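Local coordinates for protein ribokinase (Thermotoga maritima, PDB 1VM7) that probably phosphorylates D-ribose at its O-5 hydroxyl, using ATP and a divalent cation, most likely magnesium, to give D-ribose 5-phosphate, at residues E179-L184 with E213-L218; N56-V61 with C69-C74. All blocks are in the same frame, centred on the assembly; numbering follows the deposited sequence.

Contact 1. Residues E179-L184 with E213-L218; sequences EIFQYL and EKFLEL
Phe181 and Phe215 carry the apolar part of this contact, two flat side chains suited to a buried interface. The CD1-CE1 side of Phe215 leans over one face of Phe181, with Phe215 CE1 3.4 Å from Phe181 CE1 and displaced toward the ring's rim. The planes meet at 47°, between a parallel stack and a T, with centroids 4.7 Å apart. On the opposite face of Phe181, CG2 of Ile180 sits over the centre. Leu218 lies alongside, its CD1 3.8 Å from Phe181 CD2. With an alanine at Phe181, the space between Phe215, Leu218 and Ile180 would probably stand unfilled, leaving the Phe215 ring freer to tilt.

Gln182 lies on the exposed side, where an amide is at home. Its aliphatic CB touches Leu218 O at 3.2 Å. CG lies between the backbone N and the carbonyl carbon (chi1 69°), turning the otherwise extended chain back over its own segment, where NE2 donates a nearly straight 2.8 Å bond to a lone pair of Glu179 O.

The contact joins the turn before strand 186-187 to helix 208-217, beside the large sheet of the pfkB (ribokinase) fold. Helix 191-202 packs against both segments, its Phe201 and Phe202 meeting Phe181 and Phe215 edge-to-face, respectively.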
loop_
_atom_site.group_PDB
_atom_site.type_symbol
_atom_site.label_atom_id
_atom_site.label_comp_id
_atom_site.label_asym_id
_atom_site.label_seq_id
_atom_site.Cartn_x
_atom_site.Cartn_y
_atom_site.Cartn_z
ATOM N N GLU A 179 7.417 -0.184 34.219
ATOM C CA GLU A 179 7.881 -1.419 34.827
ATOM C C GLU A 179 9.104 -1.984 34.113
ATOM O O GLU A 179 9.916 -2.672 34.735
ATOM C CB GLU A 179 6.755 -2.463 34.870
ATOM C CG GLU A 179 7.058 -3.712 35.693
ATOM C CD GLU A 179 6.051 -4.855 35.462
ATOM O OE1 GLU A 179 4.928 -4.611 34.940
ATOM O OE2 GLU A 179 6.392 -6.010 35.810
ATOM N N ILE A 180 9.239 -1.693 32.810
ATOM C CA ILE A 180 10.275 -2.311 32.002
ATOM C C ILE A 180 11.683 -1.875 32.397
ATOM O O ILE A 180 12.627 -2.662 32.298
ATOM C CB ILE A 180 10.041 -2.062 30.463
ATOM C CG1 ILE A 180 10.876 -3.023 29.627
ATOM C CG2 ILE A 180 10.327 -0.598 30.070
ATOM C CD1 ILE A 180 10.324 -3.228 28.287
ATOM N N PHE A 181 11.816 -0.649 32.880
ATOM C CA PHE A 181 13.122 0.008 32.998
ATOM C C PHE A 181 14.088 -0.695 33.948
ATOM O O PHE A 181 15.273 -0.793 33.661
ATOM C CB PHE A 181 12.918 1.479 33.389
ATOM C CG PHE A 181 12.164 2.271 32.355
ATOM C CD1 PHE A 181 12.710 2.477 31.096
ATOM C CD2 PHE A 181 10.903 2.783 32.617
ATOM C CE1 PHE A 181 12.028 3.195 30.126
ATOM C CE2 PHE A 181 10.223 3.503 31.653
ATOM C CZ PHE A 181 10.796 3.701 30.391
ATOM N N GLN A 182 13.567 -1.184 35.069
ATOM C CA GLN A 182 14.377 -1.864 36.090
ATOM C C GLN A 182 15.018 -3.159 35.562
ATOM O O GLN A 182 16.028 -3.623 36.098
ATOM C CB GLN A 182 13.519 -2.194 37.328
ATOM C CG GLN A 182 12.495 -3.285 37.028
ATOM C CD GLN A 182 11.368 -3.346 38.008
ATOM O OE1 GLN A 182 11.583 -3.650 39.170
ATOM N NE2 GLN A 182 10.143 -3.095 37.537
ATOM N N TYR A 183 14.425 -3.726 34.510
ATOM C CA TYR A 183 14.930 -4.941 33.869
ATOM C C TYR A 183 15.951 -4.696 32.757
ATOM O O TYR A 183 16.503 -5.652 32.217
ATOM C CB TYR A 183 13.763 -5.766 33.324
ATOM C CG TYR A 183 12.795 -6.156 34.406
ATOM C CD1 TYR A 183 13.197 -6.996 35.451
ATOM C CD2 TYR A 183 11.498 -5.679 34.410
ATOM C CE1 TYR A 183 12.319 -7.353 36.472
ATOM C CE2 TYR A 183 10.621 -6.026 35.417
ATOM C CZ TYR A 183 11.031 -6.879 36.442
ATOM O OH TYR A 183 10.153 -7.210 37.461
ATOM N N LEU A 184 16.235 -3.431 32.453
ATOM C CA LEU A 184 17.097 -3.083 31.327
ATOM C C LEU A 184 18.560 -2.990 31.696
ATOM O O LEU A 184 18.918 -2.397 32.706
ATOM C CB LEU A 184 16.710 -1.718 30.775
ATOM C CG LEU A 184 15.282 -1.540 30.283
ATOM C CD1 LEU A 184 15.227 -0.260 29.511
ATOM C CD2 LEU A 184 14.787 -2.756 29.451
ATOM N N GLU A 213 20.112 10.011 33.705
ATOM C CA GLU A 213 20.370 9.765 35.113
ATOM C C GLU A 213 19.150 9.251 35.836
ATOM O O GLU A 213 19.258 8.363 36.667
ATOM C CB GLU A 213 20.840 11.020 35.810
ATOM C CG GLU A 213 22.335 11.252 35.748
ATOM C CD GLU A 213 22.799 12.195 36.863
ATOM O OE1 GLU A 213 21.937 12.856 37.495
ATOM O OE2 GLU A 213 24.020 12.253 37.134
ATOM N N LYS A 214 17.989 9.821 35.545
ATOM C CA LYS A 214 16.775 9.374 36.214
ATOM C C LYS A 214 16.427 7.972 35.833
ATOM O O LYS A 214 15.917 7.229 36.650
ATOM C CB LYS A 214 15.610 10.293 35.940
ATOM C CG LYS A 214 15.829 11.580 36.597
ATOM C CD LYS A 214 14.734 12.584 36.428
ATOM C CE LYS A 214 15.076 13.775 37.260
ATOM N NZ LYS A 214 15.397 13.373 38.693
ATOM N N PHE A 215 16.694 7.594 34.590
ATOM C CA PHE A 215 16.450 6.221 34.203
ATOM C C PHE A 215 17.334 5.247 34.984
ATOM O O PHE A 215 16.877 4.185 35.407
ATOM C CB PHE A 215 16.591 6.040 32.701
ATOM C CG PHE A 215 15.371 6.455 31.963
ATOM C CD1 PHE A 215 14.167 5.777 32.180
ATOM C CD2 PHE A 215 15.394 7.531 31.095
ATOM C CE1 PHE A 215 13.010 6.149 31.529
ATOM C CE2 PHE A 215 14.230 7.919 30.431
ATOM C CZ PHE A 215 13.032 7.221 30.648
ATOM N N LEU A 216 18.581 5.645 35.227
ATOM C CA LEU A 216 19.454 4.895 36.133
ATOM C C LEU A 216 18.788 4.666 37.499
ATOM O O LEU A 216 18.925 3.578 38.066
ATOM C CB LEU A 216 20.794 5.599 36.366
ATOM C CG LEU A 216 21.776 5.770 35.217
ATOM C CD1 LEU A 216 23.052 6.408 35.715
ATOM C CD2 LEU A 216 22.076 4.437 34.544
ATOM N N GLU A 217 18.063 5.664 38.006
ATOM C CA GLU A 217 17.356 5.533 39.278
ATOM C C GLU A 217 16.203 4.536 39.263
ATOM O O GLU A 217 15.820 4.034 40.329
ATOM C CB GLU A 217 16.841 6.881 39.790
ATOM C CG GLU A 217 17.914 7.729 40.412
ATOM C CD GLU A 217 17.345 8.848 41.232
ATOM O OE1 GLU A 217 16.146 9.145 41.098
ATOM O OE2 GLU A 217 18.094 9.424 42.035
ATOM N N LEU A 218 15.618 4.298 38.094
ATOM C CA LEU A 218 14.553 3.301 37.966
ATOM C C LEU A 218 15.117 1.870 37.813
ATOM O O LEU A 218 14.354 0.899 37.789
ATOM C CB LEU A 218 13.648 3.619 36.775
ATOM C CG LEU A 218 12.861 4.931 36.785
ATOM C CD1 LEU A 218 12.042 5.039 35.494
ATOM C CD2 LEU A 218 11.965 5.010 37.994
#

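Contact 2. Residues N56-V61 with C69-C74; sequences NQAVTV and CRFVTC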
loop_
_atom_site.group_PDB
_atom_site.type_symbol
_atom_site.label_atom_id
_atom_site.label_comp_id
_atom_site.label_asym_id
_atom_site.label_seq_id
_atom_site.Cartn_x
_atom_site.Cartn_y
_atom_site.Cartn_z
ATOM N N ASN A 56 15.483 -4.662 11.073
ATOM C CA ASN A 56 16.631 -3.865 10.739
ATOM C C ASN A 56 17.775 -4.189 11.678
ATOM O O ASN A 56 18.933 -4.291 11.252
ATOM C CB ASN A 56 16.331 -2.362 10.773
ATOM C CG ASN A 56 15.378 -1.936 9.717
ATOM O OD1 ASN A 56 15.060 -2.697 8.783
ATOM N ND2 ASN A 56 14.885 -0.702 9.853
ATOM N N GLN A 57 17.452 -4.401 12.941
ATOM C CA GLN A 57 18.471 -4.759 13.919
ATOM C C GLN A 57 18.966 -6.188 13.766
ATOM O O GLN A 57 20.156 -6.452 13.872
ATOM C CB GLN A 57 17.944 -4.466 15.318
ATOM C CG GLN A 57 17.793 -2.985 15.527
ATOM C CD GLN A 57 17.158 -2.608 16.823
ATOM O OE1 GLN A 57 17.067 -3.414 17.741
ATOM N NE2 GLN A 57 16.705 -1.372 16.911
ATOM N N ALA A 58 18.062 -7.123 13.529
ATOM C CA ALA A 58 18.459 -8.512 13.274
ATOM C C ALA A 58 19.357 -8.615 12.038
ATOM O O ALA A 58 20.381 -9.310 12.041
ATOM C CB ALA A 58 17.271 -9.350 13.088
ATOM N N VAL A 59 18.959 -7.946 10.972
ATOM C CA VAL A 59 19.744 -7.944 9.722
ATOM C C VAL A 59 21.119 -7.307 9.958
ATOM O O VAL A 59 22.123 -7.727 9.366
ATOM C CB VAL A 59 18.988 -7.210 8.585
ATOM C CG1 VAL A 59 19.886 -7.002 7.342
ATOM C CG2 VAL A 59 17.759 -7.959 8.194
ATOM N N THR A 60 21.157 -6.291 10.827
ATOM C CA THR A 60 22.415 -5.697 11.218
ATOM C C THR A 60 23.272 -6.732 11.960
ATOM O O THR A 60 24.438 -6.915 11.632
ATOM C CB THR A 60 22.207 -4.375 12.040
ATOM O OG1 THR A 60 21.466 -3.426 11.249
ATOM C CG2 THR A 60 23.498 -3.779 12.405
ATOM N N VAL A 61 22.680 -7.402 12.939
ATOM C CA VAL A 61 23.388 -8.388 13.718
ATOM C C VAL A 61 23.982 -9.463 12.809
ATOM O O VAL A 61 25.188 -9.725 12.889
ATOM C CB VAL A 61 22.467 -8.972 14.803
ATOM C CG1 VAL A 61 23.074 -10.235 15.391
ATOM C CG2 VAL A 61 22.187 -7.888 15.909
ATOM N N CYS A 69 21.402 -14.475 13.044
ATOM C CA CYS A 69 20.700 -13.840 14.150
ATOM C C CYS A 69 19.405 -14.561 14.484
ATOM O O CYS A 69 18.654 -14.937 13.602
ATOM C CB CYS A 69 20.422 -12.374 13.847
ATOM S SG CYS A 69 19.782 -11.359 15.275
ATOM N N ARG A 70 19.169 -14.782 15.767
ATOM C CA ARG A 70 17.894 -15.286 16.243
ATOM C C ARG A 70 16.950 -14.097 16.346
ATOM O O ARG A 70 17.252 -13.075 16.970
ATOM C CB ARG A 70 18.058 -15.986 17.575
ATOM C CG ARG A 70 19.002 -17.145 17.460
ATOM C CD ARG A 70 19.275 -17.815 18.760
ATOM N NE ARG A 70 20.204 -18.926 18.551
ATOM C CZ ARG A 70 20.256 -20.025 19.301
ATOM N NH1 ARG A 70 19.430 -20.206 20.330
ATOM N NH2 ARG A 70 21.153 -20.965 19.011
ATOM N N PHE A 71 15.823 -14.210 15.678
ATOM C CA PHE A 71 14.944 -13.087 15.523
ATOM C C PHE A 71 13.547 -13.612 15.641
ATOM O O PHE A 71 13.043 -14.253 14.707
ATOM C CB PHE A 71 15.171 -12.430 14.165
ATOM C CG PHE A 71 14.228 -11.293 13.848
ATOM C CD1 PHE A 71 13.710 -10.453 14.862
ATOM C CD2 PHE A 71 13.913 -11.008 12.518
ATOM C CE1 PHE A 71 12.876 -9.412 14.573
ATOM C CE2 PHE A 71 13.060 -9.927 12.204
ATOM C CZ PHE A 71 12.546 -9.134 13.255
ATOM N N VAL A 72 12.955 -13.426 16.827
ATOM C CA VAL A 72 11.566 -13.808 17.043
ATOM C C VAL A 72 10.727 -12.664 16.530
ATOM O O VAL A 72 10.862 -11.500 16.961
ATOM C CB VAL A 72 11.244 -14.173 18.514
ATOM C CG1 VAL A 72 9.785 -14.626 18.651
ATOM C CG2 VAL A 72 12.156 -15.304 18.937
ATOM N N THR A 73 9.887 -13.002 15.555
ATOM C CA THR A 73 9.084 -11.986 14.867
ATOM C C THR A 73 7.858 -12.673 14.281
ATOM O O THR A 73 7.890 -13.850 13.975
ATOM C CB THR A 73 9.859 -11.216 13.751
ATOM O OG1 THR A 73 9.036 -10.176 13.211
ATOM C CG2 THR A 73 10.245 -12.127 12.605
ATOM N N CYS A 74 6.767 -11.931 14.165
ATOM C CA CYS A 74 5.574 -12.451 13.554
ATOM C C CYS A 74 5.395 -11.875 12.171
ATOM O O CYS A 74 5.377 -10.659 11.992
ATOM C CB CYS A 74 4.345 -12.142 14.399
ATOM S SG CYS A 74 4.088 -13.376 15.677
#
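Asn56 O is gripped twice by Thr60: the hydroxyl OG1 donates a 2.7 Å bond to Asn56 O, and the backbone N reaches the same oxygen from the opposite face of the carbonyl plane. Threonine suits a buried helical position because this bond back to the preceding turn satisfies its hydroxyl. CG1 of Val61 and SG of Cys69 make the next contact, 3.5 Å apart; a branched valine and a small thiol pack closely in a buried helix-strand gap. SG stands anti to the backbone N (chi1 -170°), which carries it up against the valine, while Cys69 CB rests 3.6 Å from Ala58 O. Ala58 faces the strand with a single methyl, small enough to let the axes of residues 56-61 and 69-74 approach to 8.0 Å. That methyl makes a CH-pi contact over the Phe71 ring, with Ala58 CB 3.7 Å from Phe71 CG. Thr73 CB covers the opposite face, so the ring lies between Ala58 of the helix and Thr73 of its own strand.

Asn56, predicted to bind substrate, turns away from the strand; its ND2 bonds to Asp258, the predicted proton acceptor. Residues 69-74 run nearly antiparallel to residues 56-61 (166°), a reversal made within a short connection. This is helix-on-sheet packing in the alpha/beta core of the pfkB fold: strand 69-75 lies between parallel strands 17-20 and 93-98, whose Val19 and Ile93 pack against both Cys69 and Phe71.

Both contacts join a helical element to a neighbouring part of the pfkB fold without any hydrogen bond across the interface, yet their settings differ. Contact 2 lies deep, its centre about 9 Å from the centre of the chain, and all its touching residues are buried; there one methyl, a valine and a sulfur meet beside a single aromatic ring, which suits close helix-on-sheet packing next to the predicted substrate site. Contact 1 lies about 19 Å from the centre and is only partly buried, so bulky aromatics fill its inner side while a glutamine borders its outer one. Their nearest atoms are about 12 Å apart, and the two share no helix or strand.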